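Local coordinates for uncharacterized protein YacP (Bacillus subtilis, PDB 5MQ8) that is an endoribonuclease of the PIN-like NYN family that takes part in ribosome-dependent mRNA decay, at residues I34-E39 / T130-I135; T79-I84 / E107-F112. All coordinates share one frame; numbering follows the deposited sequence.

Contact 1 of 2, residues I34-E39 / T130-I135; sequences IQKMAE and TIERRI
Lys36, Glu39 and Glu132 form a salt-bridge network where helix 23-44 meets helix 121-145. Lys36 NZ is the shared donor: it gives a 2.8 Å hydrogen bond to Glu132 OE2 across the contact and another of 2.8 Å to Glu39 OE1 within its own helix, besides a weak one to Glu39 OE2. The two acceptors are approached differently. Glu39 OE1 uses its syn lone pair, whereas Glu132 OE2 is met from above its carboxylate plane, 49° out of it. Glu132 reaches the lysine with an extended chain, CD anti to CA (chi2 -170°), and crosses the Lys36 side chain at about a right angle; Lys36 CE also lies against the carboxylate, 3.4 Å from Glu132 OE2. The two carboxylates are nearly parallel, with 4.1 Å between Glu39 OE1 and Glu132 OE2, a proximity of like charges that the shared ammonium probably offsets.

In the PIN-like NYN domain this is a helix-helix crossing: the short segment axes approach to 10.3 Å at 66°, and the closest CA pair is Glu39 with Glu132. Next to the ionic cluster the two isoleucines pack sparsely on Glu39: Ile135 CD1 lies 4.1 Å from Glu39 CB, and Ile131 CG2 comes 3.9 Å from the backbone O of Glu39. Ile131 also packs on Tyr40, Tyr43 and Thr44 of helix 23-44. The second subunit covers this region as well, with its Ser154 on Glu39 and its Phe161 on Ile135, while Lys150 of that subunit forms a long, weak ion pair with Glu132.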
loop_
_atom_site.group_PDB
_atom_site.type_symbol
_atom_site.label_atom_id
_atom_site.label_comp_id
_atom_site.label_asym_id
_atom_site.label_seq_id
_atom_site.Cartn_x
_atom_site.Cartn_y
_atom_site.Cartn_z
ATOM N N ILE A 34 -3.698 -12.521 11.399
ATOM C CA ILE A 34 -5.023 -12.139 10.862
ATOM C C ILE A 34 -4.915 -11.566 9.442
ATOM O O ILE A 34 -5.731 -11.920 8.577
ATOM C CB ILE A 34 -5.777 -11.195 11.831
ATOM C CG1 ILE A 34 -6.159 -11.942 13.125
ATOM C CG2 ILE A 34 -7.011 -10.579 11.169
ATOM C CD1 ILE A 34 -6.421 -11.025 14.310
ATOM N N GLN A 35 -3.898 -10.706 9.198
ATOM C CA GLN A 35 -3.664 -10.096 7.887
ATOM C C GLN A 35 -3.284 -11.169 6.855
ATOM O O GLN A 35 -3.826 -11.154 5.750
ATOM C CB GLN A 35 -2.627 -8.949 7.969
ATOM C CG GLN A 35 -2.307 -8.237 6.630
ATOM C CD GLN A 35 -3.506 -7.773 5.810
ATOM O OE1 GLN A 35 -3.560 -7.950 4.588
ATOM N NE2 GLN A 35 -4.500 -7.189 6.448
ATOM N N LYS A 36 -2.414 -12.125 7.244
ATOM C CA LYS A 36 -2.022 -13.259 6.400
ATOM C C LYS A 36 -3.242 -14.107 6.035
ATOM O O LYS A 36 -3.367 -14.528 4.882
ATOM C CB LYS A 36 -0.955 -14.144 7.090
ATOM C CG LYS A 36 0.412 -13.490 7.327
ATOM C CD LYS A 36 1.021 -12.896 6.067
ATOM C CE LYS A 36 1.146 -11.398 6.208
ATOM N NZ LYS A 36 0.974 -10.688 4.911
ATOM N N MET A 37 -4.150 -14.325 7.008
ATOM C CA MET A 37 -5.366 -15.099 6.792
ATOM C C MET A 37 -6.399 -14.360 5.918
ATOM O O MET A 37 -7.179 -15.022 5.233
ATOM C CB MET A 37 -5.971 -15.618 8.109
ATOM C CG MET A 37 -5.116 -16.730 8.801
ATOM S SD MET A 37 -4.213 -17.914 7.753
ATOM C CE MET A 37 -5.436 -18.774 7.127
ATOM N N ALA A 38 -6.373 -13.003 5.906
ATOM C CA ALA A 38 -7.231 -12.176 5.048
ATOM C C ALA A 38 -6.803 -12.398 3.603
ATOM O O ALA A 38 -7.652 -12.655 2.763
ATOM C CB ALA A 38 -7.101 -10.703 5.420
ATOM N N GLU A 39 -5.473 -12.380 3.338
ATOM C CA GLU A 39 -4.894 -12.637 2.024
ATOM C C GLU A 39 -5.262 -14.047 1.533
ATOM O O GLU A 39 -5.680 -14.187 0.383
ATOM C CB GLU A 39 -3.376 -12.472 2.065
ATOM C CG GLU A 39 -2.937 -11.029 2.022
ATOM C CD GLU A 39 -1.672 -10.688 2.776
ATOM O OE1 GLU A 39 -0.829 -11.591 2.976
ATOM O OE2 GLU A 39 -1.510 -9.506 3.147
ATOM N N THR A 130 3.486 -18.268 -0.672
ATOM C CA THR A 130 3.240 -18.348 -2.128
ATOM C C THR A 130 2.151 -17.340 -2.530
ATOM O O THR A 130 2.344 -16.609 -3.499
ATOM C CB THR A 130 2.878 -19.811 -2.537
ATOM O OG1 THR A 130 3.958 -20.681 -2.262
ATOM C CG2 THR A 130 2.441 -19.954 -3.968
ATOM N N ILE A 131 1.008 -17.337 -1.796
ATOM C CA ILE A 131 -0.142 -16.439 -2.012
ATOM C C ILE A 131 0.277 -14.959 -1.878
ATOM O O ILE A 131 -0.084 -14.157 -2.732
ATOM C CB ILE A 131 -1.343 -16.829 -1.103
ATOM C CG1 ILE A 131 -1.986 -18.144 -1.591
ATOM C CG2 ILE A 131 -2.383 -15.705 -1.014
ATOM C CD1 ILE A 131 -2.931 -18.835 -0.623
ATOM N N GLU A 132 1.084 -14.629 -0.854
ATOM C CA GLU A 132 1.616 -13.288 -0.619
ATOM C C GLU A 132 2.393 -12.785 -1.851
ATOM O O GLU A 132 2.178 -11.655 -2.295
ATOM C CB GLU A 132 2.597 -13.303 0.560
ATOM C CG GLU A 132 2.026 -12.942 1.913
ATOM C CD GLU A 132 3.105 -12.755 2.964
ATOM O OE1 GLU A 132 3.867 -13.720 3.211
ATOM O OE2 GLU A 132 3.221 -11.631 3.507
ATOM N N ARG A 133 3.328 -13.616 -2.355
ATOM C CA ARG A 133 4.179 -13.303 -3.502
ATOM C C ARG A 133 3.383 -13.152 -4.778
ATOM O O ARG A 133 3.699 -12.272 -5.575
ATOM C CB ARG A 133 5.290 -14.357 -3.671
ATOM C CG ARG A 133 6.463 -14.155 -2.715
ATOM C CD ARG A 133 7.648 -15.057 -3.058
ATOM N NE ARG A 133 7.432 -16.455 -2.662
ATOM C CZ ARG A 133 7.800 -16.976 -1.493
ATOM N NH1 ARG A 133 8.407 -16.224 -0.582
ATOM N NH2 ARG A 133 7.558 -18.253 -1.224
ATOM N N ARG A 134 2.342 -13.983 -4.950
ATOM C CA ARG A 134 1.467 -13.977 -6.114
ATOM C C ARG A 134 0.620 -12.715 -6.148
ATOM O O ARG A 134 0.532 -12.080 -7.204
ATOM C CB ARG A 134 0.584 -15.235 -6.148
ATOM C CG ARG A 134 0.861 -16.132 -7.354
ATOM C CD ARG A 134 0.293 -17.532 -7.188
ATOM N NE ARG A 134 1.305 -18.559 -7.458
ATOM C CZ ARG A 134 1.157 -19.851 -7.178
ATOM N NH1 ARG A 134 0.042 -20.291 -6.612
ATOM N NH2 ARG A 134 2.130 -20.710 -7.447
ATOM N N ILE A 135 0.002 -12.340 -4.995
ATOM C CA ILE A 135 -0.820 -11.133 -4.894
ATOM C C ILE A 135 0.030 -9.905 -5.214
ATOM O O ILE A 135 -0.400 -9.076 -6.015
ATOM C CB ILE A 135 -1.575 -11.012 -3.533
ATOM C CG1 ILE A 135 -2.650 -12.095 -3.403
ATOM C CG2 ILE A 135 -2.189 -9.606 -3.347
ATOM C CD1 ILE A 135 -3.258 -12.218 -1.996
#

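Contact 2 of 2, residues T79-I84 / E107-F112; sequences TADERI and EQWAIF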
loop_
_atom_site.group_PDB
_atom_site.type_symbol
_atom_site.label_atom_id
_atom_site.label_comp_id
_atom_site.label_asym_id
_atom_site.label_seq_id
_atom_site.Cartn_x
_atom_site.Cartn_y
_atom_site.Cartn_z
ATOM N N THR A 79 -10.185 -25.270 25.260
ATOM C CA THR A 79 -8.990 -25.246 24.418
ATOM C C THR A 79 -9.418 -25.019 22.963
ATOM O O THR A 79 -10.582 -25.245 22.619
ATOM C CB THR A 79 -8.181 -26.540 24.572
ATOM O OG1 THR A 79 -9.058 -27.650 24.390
ATOM C CG2 THR A 79 -7.475 -26.636 25.930
ATOM N N ALA A 80 -8.469 -24.587 22.118
ATOM C CA ALA A 80 -8.674 -24.303 20.707
ATOM C C ALA A 80 -9.246 -25.495 19.964
ATOM O O ALA A 80 -10.145 -25.298 19.156
ATOM C CB ALA A 80 -7.378 -23.834 20.061
ATOM N N ASP A 81 -8.787 -26.732 20.268
ATOM C CA ASP A 81 -9.298 -27.939 19.615
ATOM C C ASP A 81 -10.786 -28.194 19.905
ATOM O O ASP A 81 -11.475 -28.740 19.050
ATOM C CB ASP A 81 -8.439 -29.178 19.927
ATOM C CG ASP A 81 -8.502 -29.669 21.346
ATOM O OD1 ASP A 81 -8.123 -28.911 22.241
ATOM O OD2 ASP A 81 -8.854 -30.846 21.548
ATOM N N GLU A 82 -11.265 -27.797 21.098
ATOM C CA GLU A 82 -12.668 -27.946 21.506
ATOM C C GLU A 82 -13.547 -26.945 20.746
ATOM O O GLU A 82 -14.593 -27.335 20.220
ATOM C CB GLU A 82 -12.831 -27.791 23.026
ATOM C CG GLU A 82 -12.207 -28.941 23.803
ATOM C CD GLU A 82 -12.106 -28.782 25.310
ATOM O OE1 GLU A 82 -12.247 -27.646 25.816
ATOM O OE2 GLU A 82 -11.837 -29.800 25.986
ATOM N N ARG A 83 -13.086 -25.680 20.628
ATOM C CA ARG A 83 -13.793 -24.649 19.868
ATOM C C ARG A 83 -13.815 -24.987 18.381
ATOM O O ARG A 83 -14.860 -24.873 17.750
ATOM C CB ARG A 83 -13.236 -23.237 20.145
ATOM C CG ARG A 83 -13.945 -22.104 19.375
ATOM C CD ARG A 83 -15.441 -21.994 19.659
ATOM N NE ARG A 83 -15.667 -21.632 21.052
ATOM C CZ ARG A 83 -16.294 -20.540 21.468
ATOM N NH1 ARG A 83 -16.856 -19.712 20.594
ATOM N NH2 ARG A 83 -16.401 -20.286 22.762
ATOM N N ILE A 84 -12.684 -25.463 17.844
ATOM C CA ILE A 84 -12.560 -25.877 16.448
ATOM C C ILE A 84 -13.563 -27.019 16.133
ATOM O O ILE A 84 -14.238 -26.966 15.100
ATOM C CB ILE A 84 -11.085 -26.184 16.073
ATOM C CG1 ILE A 84 -10.319 -24.861 15.855
ATOM C CG2 ILE A 84 -10.994 -27.074 14.833
ATOM C CD1 ILE A 84 -8.799 -24.940 15.895
ATOM N N GLU A 107 -3.127 -31.955 22.495
ATOM C CA GLU A 107 -4.574 -32.000 22.682
ATOM C C GLU A 107 -5.190 -33.188 21.979
ATOM O O GLU A 107 -4.556 -33.810 21.126
ATOM C CB GLU A 107 -5.242 -30.679 22.245
ATOM C CG GLU A 107 -4.824 -29.444 23.036
ATOM C CD GLU A 107 -5.117 -29.413 24.520
ATOM O OE1 GLU A 107 -4.470 -28.604 25.213
ATOM O OE2 GLU A 107 -5.997 -30.166 24.995
ATOM N N GLN A 108 -6.432 -33.503 22.345
ATOM C CA GLN A 108 -7.180 -34.627 21.790
ATOM C C GLN A 108 -7.416 -34.541 20.300
ATOM O O GLN A 108 -7.255 -35.553 19.613
ATOM C CB GLN A 108 -8.517 -34.820 22.521
ATOM C CG GLN A 108 -8.482 -35.726 23.765
ATOM C CD GLN A 108 -7.395 -36.787 23.818
ATOM O OE1 GLN A 108 -6.259 -36.526 24.232
ATOM N NE2 GLN A 108 -7.719 -38.002 23.393
ATOM N N TRP A 109 -7.797 -33.337 19.790
ATOM C CA TRP A 109 -8.109 -33.099 18.374
ATOM C C TRP A 109 -9.128 -34.134 17.873
ATOM O O TRP A 109 -8.926 -34.764 16.838
ATOM C CB TRP A 109 -6.828 -33.035 17.513
ATOM C CG TRP A 109 -6.001 -31.823 17.823
ATOM C CD1 TRP A 109 -4.879 -31.775 18.597
ATOM C CD2 TRP A 109 -6.323 -30.462 17.492
ATOM N NE1 TRP A 109 -4.458 -30.476 18.741
ATOM C CE2 TRP A 109 -5.336 -29.644 18.088
ATOM C CE3 TRP A 109 -7.345 -29.852 16.731
ATOM C CZ2 TRP A 109 -5.354 -28.245 17.972
ATOM C CZ3 TRP A 109 -7.352 -28.467 16.602
ATOM C CH2 TRP A 109 -6.371 -27.679 17.226
ATOM N N ALA A 110 -10.216 -34.316 18.649
ATOM C CA ALA A 110 -11.312 -35.262 18.377
ATOM C C ALA A 110 -11.948 -35.073 16.996
ATOM O O ALA A 110 -12.433 -36.045 16.421
ATOM C CB ALA A 110 -12.370 -35.160 19.462
ATOM N N ILE A 111 -11.886 -33.838 16.439
ATOM C CA ILE A 111 -12.427 -33.493 15.124
ATOM C C ILE A 111 -11.738 -34.260 13.970
ATOM O O ILE A 111 -12.347 -34.429 12.910
ATOM C CB ILE A 111 -12.418 -31.951 14.911
ATOM C CG1 ILE A 111 -13.410 -31.535 13.795
ATOM C CG2 ILE A 111 -10.994 -31.382 14.697
ATOM C CD1 ILE A 111 -12.923 -30.474 12.892
ATOM N N PHE A 112 -10.494 -34.745 14.180
ATOM C CA PHE A 112 -9.767 -35.473 13.143
ATOM C C PHE A 112 -10.302 -36.903 12.928
ATOM O O PHE A 112 -9.898 -37.581 11.975
ATOM C CB PHE A 112 -8.253 -35.435 13.393
ATOM C CG PHE A 112 -7.653 -34.054 13.242
ATOM C CD1 PHE A 112 -8.032 -33.221 12.191
ATOM C CD2 PHE A 112 -6.676 -33.603 14.121
ATOM C CE1 PHE A 112 -7.493 -31.944 12.063
ATOM C CE2 PHE A 112 -6.127 -32.323 13.988
ATOM C CZ PHE A 112 -6.536 -31.504 12.958
HETATM O O HOH W 1 -11.129 -31.175 18.026
HETATM O O HOH W 2 -10.980 -32.234 20.629
HETATM O O HOH W 3 -7.999 -31.734 24.003
#
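Asp81 and Trp109 carry a mixed polar and CH-pi contact that joins the first turn of helix 80-90 to the loop between strands 98-101 and 117-119. The CB of Asp81 sits over one face of the indole, 3.3 Å from the centroid of the Trp109 six-membered ring and only 7° off its normal, which establishes a CH-pi interaction. The same aspartate accepts a hydrogen bond from the backbone of that residue: Trp109 N lies 3.2 Å from Asp81 OD2, with an N-H...O angle of 158°, and approaches from above the carboxylate plane. With Asp81 CG between the backbone N and the carbonyl carbon (chi1 69°), CG comes near Glu107 CB and Trp109 N while CB stays over the ring.

Two waters also donate to Asp81 OD2, making three hydrogen bonds to one oxygen. One of them, 2.7 Å from Asp81 OD2, accepts from Ala110 N; the other accepts from Gln108 N and donates to Glu107 OE2 too, linking two carboxylates. Asp81 OD1 accepts from Thr79 OG1 at 2.7 Å, so both carboxylate oxygens have donors. A third water bridges Asp81 O, 2.7 Å away, to Ile111 N. Glu107 crosses Asp81 at about a right angle, its CB 3.4 Å from Asp81 OD1, and meets Thr79 tip to tip.

Apolar packing follows one turn further along the helix. Ile84 CD1 lies at the indole edge, in the ring plane, 3.9 Å from Trp109 CZ3, and Ile84 CG2 faces Ile111 CG2 at 4.3 Å. The indole N-H is held by Asp104 OD2. Ile84, Trp109 and Ile111 all pack on Val100 of strand 98-101, while Ile84 reaches Leu5 of strand 3-7 and Val51 of strand 47-52, and Trp109 touches Asp7.

Overall arrangement
Contacts 1 and 2 share no secondary-structure element, and their centres lie 26 Å apart, with nearest atoms about 11 Å from each other. Contact 1 is buried, its centre about 9 Å from the centre of the chain, and pairs two long helices beside the second subunit. Contact 2 is partly buried, its centre about 18 Å from that of the chain; it sets a helix start against a loop, and no other chain of the assembly touches its two segments. The chemistry differs accordingly: direct ion pairs to a lysine in contact 1, but a carboxylate bound by backbone N-H and bridging waters in contact 2, where an aromatic face adds to a larger interface (350 against 205 Å²).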